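Local coordinates for eukaryotic initiation factor 4F subunit p150 (Saccharomyces cerevisiae, PDB 2VSO), which serves, as part of the cap-binding complex eIF4F, as an initial point of assembly for the translation apparatus on mRNA and binds the RNA helicase eIF4A, at residues F137-T142 / E196-R200; W141-L145 / S208-T213; G225-E229 / R277-W282. Residues are numbered along the deposited sequence.

Interaction 1: F137-T142 / E196-R200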
# COMPACT_ATOMS: atom_id res chain seq x y z
N PHE C 137 23.55 1.85 -13.90
CA PHE C 137 23.11 3.12 -14.45
C PHE C 137 23.27 3.12 -15.96
O PHE C 137 22.35 3.47 -16.69
CB PHE C 137 23.89 4.29 -13.83
CG PHE C 137 23.24 5.63 -14.01
CD1 PHE C 137 22.13 6.00 -13.23
CD2 PHE C 137 23.72 6.54 -14.95
CE1 PHE C 137 21.52 7.25 -13.38
CE2 PHE C 137 23.12 7.78 -15.11
CZ PHE C 137 22.01 8.14 -14.32
N ASP C 138 24.45 2.71 -16.42
CA ASP C 138 24.79 2.76 -17.84
C ASP C 138 23.80 2.00 -18.73
O ASP C 138 23.50 2.45 -19.84
CB ASP C 138 26.22 2.26 -18.08
CG ASP C 138 27.27 3.19 -17.48
OD1 ASP C 138 26.91 4.11 -16.71
OD2 ASP C 138 28.47 2.98 -17.77
N LYS C 139 23.29 0.87 -18.24
CA LYS C 139 22.22 0.14 -18.94
C LYS C 139 21.11 1.07 -19.43
O LYS C 139 20.60 0.92 -20.54
CB LYS C 139 21.62 -0.95 -18.05
CG LYS C 139 22.63 -1.91 -17.46
CD LYS C 139 21.91 -3.09 -16.84
CE LYS C 139 22.82 -3.92 -15.97
NZ LYS C 139 22.05 -4.96 -15.21
N GLY C 140 20.71 2.02 -18.58
CA GLY C 140 19.76 3.05 -18.96
C GLY C 140 18.31 2.60 -19.03
O GLY C 140 17.96 1.50 -18.60
N TRP C 141 17.47 3.48 -19.56
CA TRP C 141 16.03 3.22 -19.65
C TRP C 141 15.34 4.40 -20.34
O TRP C 141 15.95 5.46 -20.51
CB TRP C 141 15.44 2.95 -18.26
CG TRP C 141 15.31 4.17 -17.37
CD1 TRP C 141 14.23 5.01 -17.29
CD2 TRP C 141 16.27 4.65 -16.42
NE1 TRP C 141 14.48 6.00 -16.36
CE2 TRP C 141 15.71 5.80 -15.82
CE3 TRP C 141 17.54 4.23 -16.02
CZ2 TRP C 141 16.40 6.54 -14.85
CZ3 TRP C 141 18.21 4.96 -15.06
CH2 TRP C 141 17.63 6.10 -14.47
N THR C 142 14.09 4.22 -20.76
CA THR C 142 13.33 5.32 -21.38
C THR C 142 12.19 5.80 -20.49
O THR C 142 11.55 5.01 -19.80
CB THR C 142 12.78 4.95 -22.79
OG1 THR C 142 11.91 3.81 -22.69
CG2 THR C 142 13.91 4.66 -23.78
N GLU C 196 25.24 12.69 -11.69
CA GLU C 196 24.97 11.95 -12.90
C GLU C 196 23.52 11.56 -12.85
O GLU C 196 22.84 11.48 -13.87
CB GLU C 196 25.88 10.73 -12.99
CG GLU C 196 26.19 10.25 -14.40
CD GLU C 196 27.10 9.05 -14.40
OE1 GLU C 196 26.74 8.01 -15.00
OE2 GLU C 196 28.17 9.14 -13.77
N CYS C 197 23.04 11.35 -11.63
CA CYS C 197 21.64 11.00 -11.38
C CYS C 197 20.67 12.14 -11.70
O CYS C 197 19.77 11.97 -12.53
CB CYS C 197 21.48 10.59 -9.93
SG CYS C 197 20.32 9.29 -9.71
N PHE C 198 20.86 13.28 -11.05
CA PHE C 198 20.09 14.48 -11.37
C PHE C 198 20.24 14.85 -12.84
O PHE C 198 19.29 15.32 -13.47
CB PHE C 198 20.52 15.66 -10.48
CG PHE C 198 19.95 15.61 -9.08
CD1 PHE C 198 20.78 15.55 -7.98
CD2 PHE C 198 18.57 15.64 -8.87
CE1 PHE C 198 20.26 15.51 -6.70
CE2 PHE C 198 18.04 15.60 -7.58
CZ PHE C 198 18.89 15.54 -6.50
N ARG C 199 21.43 14.64 -13.37
CA ARG C 199 21.72 14.89 -14.77
C ARG C 199 20.78 14.10 -15.68
O ARG C 199 20.27 14.61 -16.67
CB ARG C 199 23.17 14.50 -15.05
CG ARG C 199 23.86 15.25 -16.18
CD ARG C 199 25.31 14.77 -16.30
NE ARG C 199 26.00 15.30 -17.47
CZ ARG C 199 26.65 16.46 -17.48
NH1 ARG C 199 26.71 17.20 -16.39
NH2 ARG C 199 27.25 16.88 -18.59
N ARG C 200 20.56 12.84 -15.33
CA ARG C 200 19.70 11.95 -16.10
C ARG C 200 18.23 12.33 -15.97
O ARG C 200 17.50 12.29 -16.96
CB ARG C 200 19.90 10.50 -15.64
CG ARG C 200 18.89 9.51 -16.20
CD ARG C 200 19.03 9.31 -17.70
NE ARG C 200 17.87 8.62 -18.26
CZ ARG C 200 17.62 8.49 -19.56
NH1 ARG C 200 18.46 9.00 -20.46
NH2 ARG C 200 16.54 7.85 -19.97

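Interaction 2: W141-L145 / S208-T213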
# COMPACT_ATOMS: atom_id res chain seq x y z
N TRP C 141 17.47 3.48 -19.56
CA TRP C 141 16.03 3.22 -19.65
C TRP C 141 15.34 4.40 -20.34
O TRP C 141 15.95 5.46 -20.51
CB TRP C 141 15.44 2.95 -18.26
CG TRP C 141 15.31 4.17 -17.37
CD1 TRP C 141 14.23 5.01 -17.29
CD2 TRP C 141 16.27 4.65 -16.42
NE1 TRP C 141 14.48 6.00 -16.36
CE2 TRP C 141 15.71 5.80 -15.82
CE3 TRP C 141 17.54 4.23 -16.02
CZ2 TRP C 141 16.40 6.54 -14.85
CZ3 TRP C 141 18.21 4.96 -15.06
CH2 TRP C 141 17.63 6.10 -14.47
N THR C 142 14.09 4.22 -20.76
CA THR C 142 13.33 5.32 -21.38
C THR C 142 12.19 5.80 -20.49
O THR C 142 11.55 5.01 -19.80
CB THR C 142 12.78 4.95 -22.79
OG1 THR C 142 11.91 3.81 -22.69
CG2 THR C 142 13.91 4.66 -23.78
N ASP C 143 11.94 7.11 -20.51
CA ASP C 143 10.85 7.68 -19.72
C ASP C 143 9.49 7.43 -20.36
O ASP C 143 8.54 7.01 -19.69
CB ASP C 143 11.06 9.18 -19.49
CG ASP C 143 9.94 9.80 -18.68
OD1 ASP C 143 9.35 9.07 -17.85
OD2 ASP C 143 9.65 11.00 -18.86
N LYS C 144 9.38 7.70 -21.66
CA LYS C 144 8.12 7.55 -22.36
C LYS C 144 7.85 6.11 -22.73
O LYS C 144 8.67 5.46 -23.38
CB LYS C 144 8.09 8.43 -23.62
CG LYS C 144 7.96 9.92 -23.33
CD LYS C 144 7.67 10.71 -24.60
CE LYS C 144 8.77 10.53 -25.63
NZ LYS C 144 8.58 11.46 -26.78
N LEU C 145 6.70 5.60 -22.30
CA LEU C 145 6.33 4.22 -22.58
C LEU C 145 5.30 4.17 -23.71
O LEU C 145 4.49 5.08 -23.86
CB LEU C 145 5.78 3.56 -21.33
N SER C 208 8.93 16.44 -21.90
CA SER C 208 7.60 15.97 -21.50
C SER C 208 7.67 14.82 -20.50
O SER C 208 7.58 13.65 -20.87
CB SER C 208 6.76 15.57 -22.73
OG SER C 208 7.13 14.30 -23.23
N PRO C 209 7.81 15.16 -19.21
CA PRO C 209 8.09 14.22 -18.12
C PRO C 209 6.86 13.43 -17.71
O PRO C 209 5.78 14.01 -17.62
CB PRO C 209 8.51 15.14 -16.96
CG PRO C 209 8.59 16.55 -17.54
CD PRO C 209 7.69 16.55 -18.72
N SER C 210 7.02 12.14 -17.48
CA SER C 210 5.92 11.30 -17.02
C SER C 210 5.74 11.52 -15.52
O SER C 210 6.60 12.09 -14.86
CB SER C 210 6.19 9.83 -17.32
OG SER C 210 7.24 9.32 -16.52
N GLU C 211 4.62 11.07 -14.98
CA GLU C 211 4.35 11.31 -13.58
C GLU C 211 5.22 10.48 -12.63
O GLU C 211 5.54 10.91 -11.53
CB GLU C 211 2.86 11.19 -13.27
CG GLU C 211 2.08 12.39 -13.78
CD GLU C 211 0.67 12.49 -13.23
OE1 GLU C 211 0.20 11.50 -12.62
OE2 GLU C 211 0.05 13.55 -13.41
N GLU C 212 5.62 9.29 -13.06
CA GLU C 212 6.54 8.47 -12.28
C GLU C 212 7.91 9.14 -12.13
O GLU C 212 8.53 9.08 -11.07
CB GLU C 212 6.71 7.09 -12.90
CG GLU C 212 5.40 6.42 -13.30
CD GLU C 212 5.62 5.02 -13.80
OE1 GLU C 212 6.77 4.54 -13.71
OE2 GLU C 212 4.65 4.40 -14.29
N THR C 213 8.38 9.78 -13.19
CA THR C 213 9.67 10.47 -13.16
C THR C 213 9.65 11.65 -12.20
O THR C 213 10.56 11.81 -11.38
CB THR C 213 10.09 10.93 -14.57
OG1 THR C 213 10.52 9.78 -15.32
CG2 THR C 213 11.22 11.91 -14.50
O HOH W 1 13.56 8.88 -16.12

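Interaction 3: G225-E229 / R277-W282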
# COMPACT_ATOMS: atom_id res chain seq x y z
N GLY C 225 18.10 16.39 -1.06
CA GLY C 225 18.20 17.76 -1.54
C GLY C 225 19.00 18.71 -0.66
O GLY C 225 19.82 19.47 -1.15
N GLU C 226 18.76 18.68 0.65
CA GLU C 226 19.51 19.52 1.57
C GLU C 226 21.00 19.20 1.54
O GLU C 226 21.82 20.07 1.32
CB GLU C 226 18.99 19.39 3.01
CG GLU C 226 19.66 20.39 3.95
CD GLU C 226 19.06 20.42 5.35
OE1 GLU C 226 18.06 19.72 5.61
OE2 GLU C 226 19.60 21.16 6.21
N GLN C 227 21.33 17.93 1.77
CA GLN C 227 22.71 17.47 1.79
C GLN C 227 23.45 17.80 0.49
O GLN C 227 24.59 18.26 0.53
CB GLN C 227 22.75 15.98 2.07
CG GLN C 227 24.03 15.31 1.71
CD GLN C 227 23.98 13.82 1.94
OE1 GLN C 227 22.93 13.26 2.25
NE2 GLN C 227 25.13 13.17 1.79
N PHE C 228 22.78 17.59 -0.63
CA PHE C 228 23.35 17.87 -1.95
C PHE C 228 23.64 19.34 -2.18
O PHE C 228 24.44 19.69 -3.04
CB PHE C 228 22.41 17.39 -3.05
CG PHE C 228 23.01 17.41 -4.42
CD1 PHE C 228 24.10 16.61 -4.73
CD2 PHE C 228 22.48 18.22 -5.40
CE1 PHE C 228 24.66 16.62 -6.00
CE2 PHE C 228 23.03 18.25 -6.68
CZ PHE C 228 24.13 17.45 -6.98
N GLU C 229 22.96 20.19 -1.42
CA GLU C 229 23.11 21.62 -1.56
C GLU C 229 24.58 21.99 -1.65
O GLU C 229 24.99 22.79 -2.49
CB GLU C 229 22.46 22.34 -0.38
CG GLU C 229 22.00 23.73 -0.69
CD GLU C 229 20.94 23.74 -1.76
OE1 GLU C 229 19.87 23.17 -1.51
OE2 GLU C 229 21.18 24.31 -2.84
N ARG C 277 12.71 24.29 -0.42
CA ARG C 277 14.09 24.65 -0.71
C ARG C 277 14.28 26.16 -0.68
O ARG C 277 15.23 26.66 -0.10
CB ARG C 277 14.58 24.04 -2.04
CG ARG C 277 15.61 24.90 -2.75
CD ARG C 277 16.73 24.08 -3.38
NE ARG C 277 17.96 24.85 -3.59
CZ ARG C 277 18.29 25.45 -4.74
NH1 ARG C 277 17.47 25.38 -5.78
NH2 ARG C 277 19.43 26.11 -4.84
N HIS C 278 13.36 26.88 -1.30
CA HIS C 278 13.51 28.32 -1.47
C HIS C 278 13.11 29.16 -0.25
O HIS C 278 13.86 30.03 0.17
CB HIS C 278 12.74 28.78 -2.70
CG HIS C 278 12.89 30.24 -2.99
ND1 HIS C 278 11.95 31.17 -2.62
CD2 HIS C 278 13.88 30.93 -3.59
CE1 HIS C 278 12.35 32.37 -2.99
NE2 HIS C 278 13.53 32.25 -3.58
N ASP C 279 11.93 28.89 0.31
CA ASP C 279 11.39 29.73 1.38
C ASP C 279 11.73 29.23 2.77
O ASP C 279 12.10 30.00 3.64
CB ASP C 279 9.87 29.86 1.25
CG ASP C 279 9.45 30.52 -0.05
OD1 ASP C 279 8.47 30.04 -0.67
OD2 ASP C 279 10.09 31.52 -0.45
N LYS C 280 11.57 27.93 2.99
CA LYS C 280 11.75 27.34 4.31
C LYS C 280 13.19 26.90 4.54
O LYS C 280 13.61 26.62 5.66
CB LYS C 280 10.78 26.16 4.51
CG LYS C 280 9.32 26.55 4.63
CD LYS C 280 9.11 27.58 5.75
CE LYS C 280 7.65 28.02 5.87
NZ LYS C 280 6.77 26.95 6.43
N ASN C 281 13.95 26.84 3.45
CA ASN C 281 15.35 26.44 3.46
C ASN C 281 15.63 25.06 4.05
O ASN C 281 16.65 24.85 4.70
CB ASN C 281 16.21 27.51 4.13
CG ASN C 281 17.59 27.62 3.51
OD1 ASN C 281 18.10 26.66 2.93
ND2 ASN C 281 18.19 28.79 3.61
N TRP C 282 14.72 24.12 3.81
CA TRP C 282 14.85 22.73 4.26
C TRP C 282 14.59 22.58 5.76
O TRP C 282 14.72 21.50 6.32
CB TRP C 282 16.22 22.13 3.91
CG TRP C 282 16.64 22.23 2.46
CD1 TRP C 282 17.55 23.09 1.93
CD2 TRP C 282 16.18 21.43 1.37
NE1 TRP C 282 17.68 22.88 0.58
CE2 TRP C 282 16.85 21.87 0.21
CE3 TRP C 282 15.26 20.38 1.25
CZ2 TRP C 282 16.62 21.30 -1.04
CZ3 TRP C 282 15.04 19.82 0.00
CH2 TRP C 282 15.72 20.27 -1.12

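Interaction 1: F137-T142 / E196-R200
R200, F137 and W141 carry most of this contact, where the end of helix 122-139 and the residues after it meet the middle of helix 191-206 in the all-helical MIF4G domain. F137 directs its CA-CB bond toward the helix; its ring edge meets R200 (CZ of F137 to CB of R200, 3.4 Å), CZ is 4.1 Å from CA of C197 and CD2 3.4 Å from OE1 of E196; L176 of helix 163-185 also touches the ring. The helix ends before G140, whose positive phi turns the chain so that W141 comes alongside R200. CH2 of W141 packs at 4.0 Å on CG of R200, whose NE lies over one face of the indole; CZ of R200 is 5.1 Å from the five-membered ring centroid, a long and at best weak cation-pi contact. NH2 of R200 lies 2.5 Å from O of W141, at too poor an angle for a hydrogen bond. With the like-charged carboxylates of D138 and E196 also close, cohesion probably rests mainly on aromatic and aliphatic packing.

Interaction 2: W141-L145 / S208-T213
The backbones of 141-145 and 208-213 come closest at D143 and S210, whose CA atoms are 6.7 Å apart. The first segment is an irregular loop leaving helix 122-139; the second runs from the turn after helix 191-206 into the first residues of helix 211-228, with S210 at the N-cap. The contact thus ties the loop between helices 122-139 and 163-185 to the start of helix 211-228 in the MIF4G domain, a HEAT-like stack of helices in the middle portion of eIF4G.

D143 is the hub, buried and directed at the helix start. Its OD2 accepts the backbone N of S210 at 3.2 Å, and its OD1 accepts OG of S210 at 2.5 Å, so one carboxylate takes both the amide and the hydroxyl of the N-cap residue. T213, a turn further on, brings OG1 to 2.9 Å from OD1 of D143, at most a weak hydrogen bond. The lysine K170 of helix 163-185 joins the cluster, with its NZ hydrogen-bonded to both OG of S210 and O of D143, which puts a positive charge beside the buried acid. At the margin the aliphatic part of K144 lies against S208, CD to OG at 3.9 Å. W141 does not touch the second segment directly, yet a water spans the gap: it accepts a hydrogen bond from NE1 of W141 at 3.0 Å and lies 3.3 Å from OG1 of T213, to which it is also hydrogen-bonded.

Interaction 3: G225-E229 / R277-W282
The carboxylate of E229 gathers the polar bonds between these segments. Its OE1 accepts NE1 of W282 at 3.0 Å, which satisfies the indole N-H, and it also receives a weak bond from NE of R277 at 3.3 Å. OE2 of E229 completes a salt bridge to R277, with NH2 at 3.2 Å and NE at 3.3 Å, both weak as hydrogen bonds because of their angles. R277 has a stronger partner in D247 of helix 242-257, which forms a salt bridge with NH2, so its guanidinium is shared between two acids. The contact joins the last turn of helix 211-228 to the end of helix 264-278, the last helix of this HEAT-like MIF4G domain. Past that helix the chain doubles back through N281, with positive phi, and W282 is held to L276 by backbone hydrogen bonding. The indole then lies flat on the backbone of the other helix: CA of E226 sits 3.8 Å from the centroid of its five-membered ring in a CH-pi contact, and C of G225 is 3.5 Å from CZ2 of W282. At G225 a CB would clash with CH2 of W282, so glycine admits this close approach.

Overall arrangement
The three contacts fall within the MIF4G domain, and no residue of the eIF4A chain touches any of their segments. Interactions 1 and 2 start from the same part of the chain and share W141 and T142; their centres are about 12 Å apart, and W141 meets helix 191-206 in one and is linked through water to the start of helix 211-228 in the other. Interaction 3 uses the far end of that same helix, with its centre about 25 Å from that of interaction 2 and nearest atoms about 14 Å apart. Interactions 1 and 3, whose centres are about 23 Å apart, nevertheless touch directly where CE1 of F198 packs 3.7 Å from CD2 of F228.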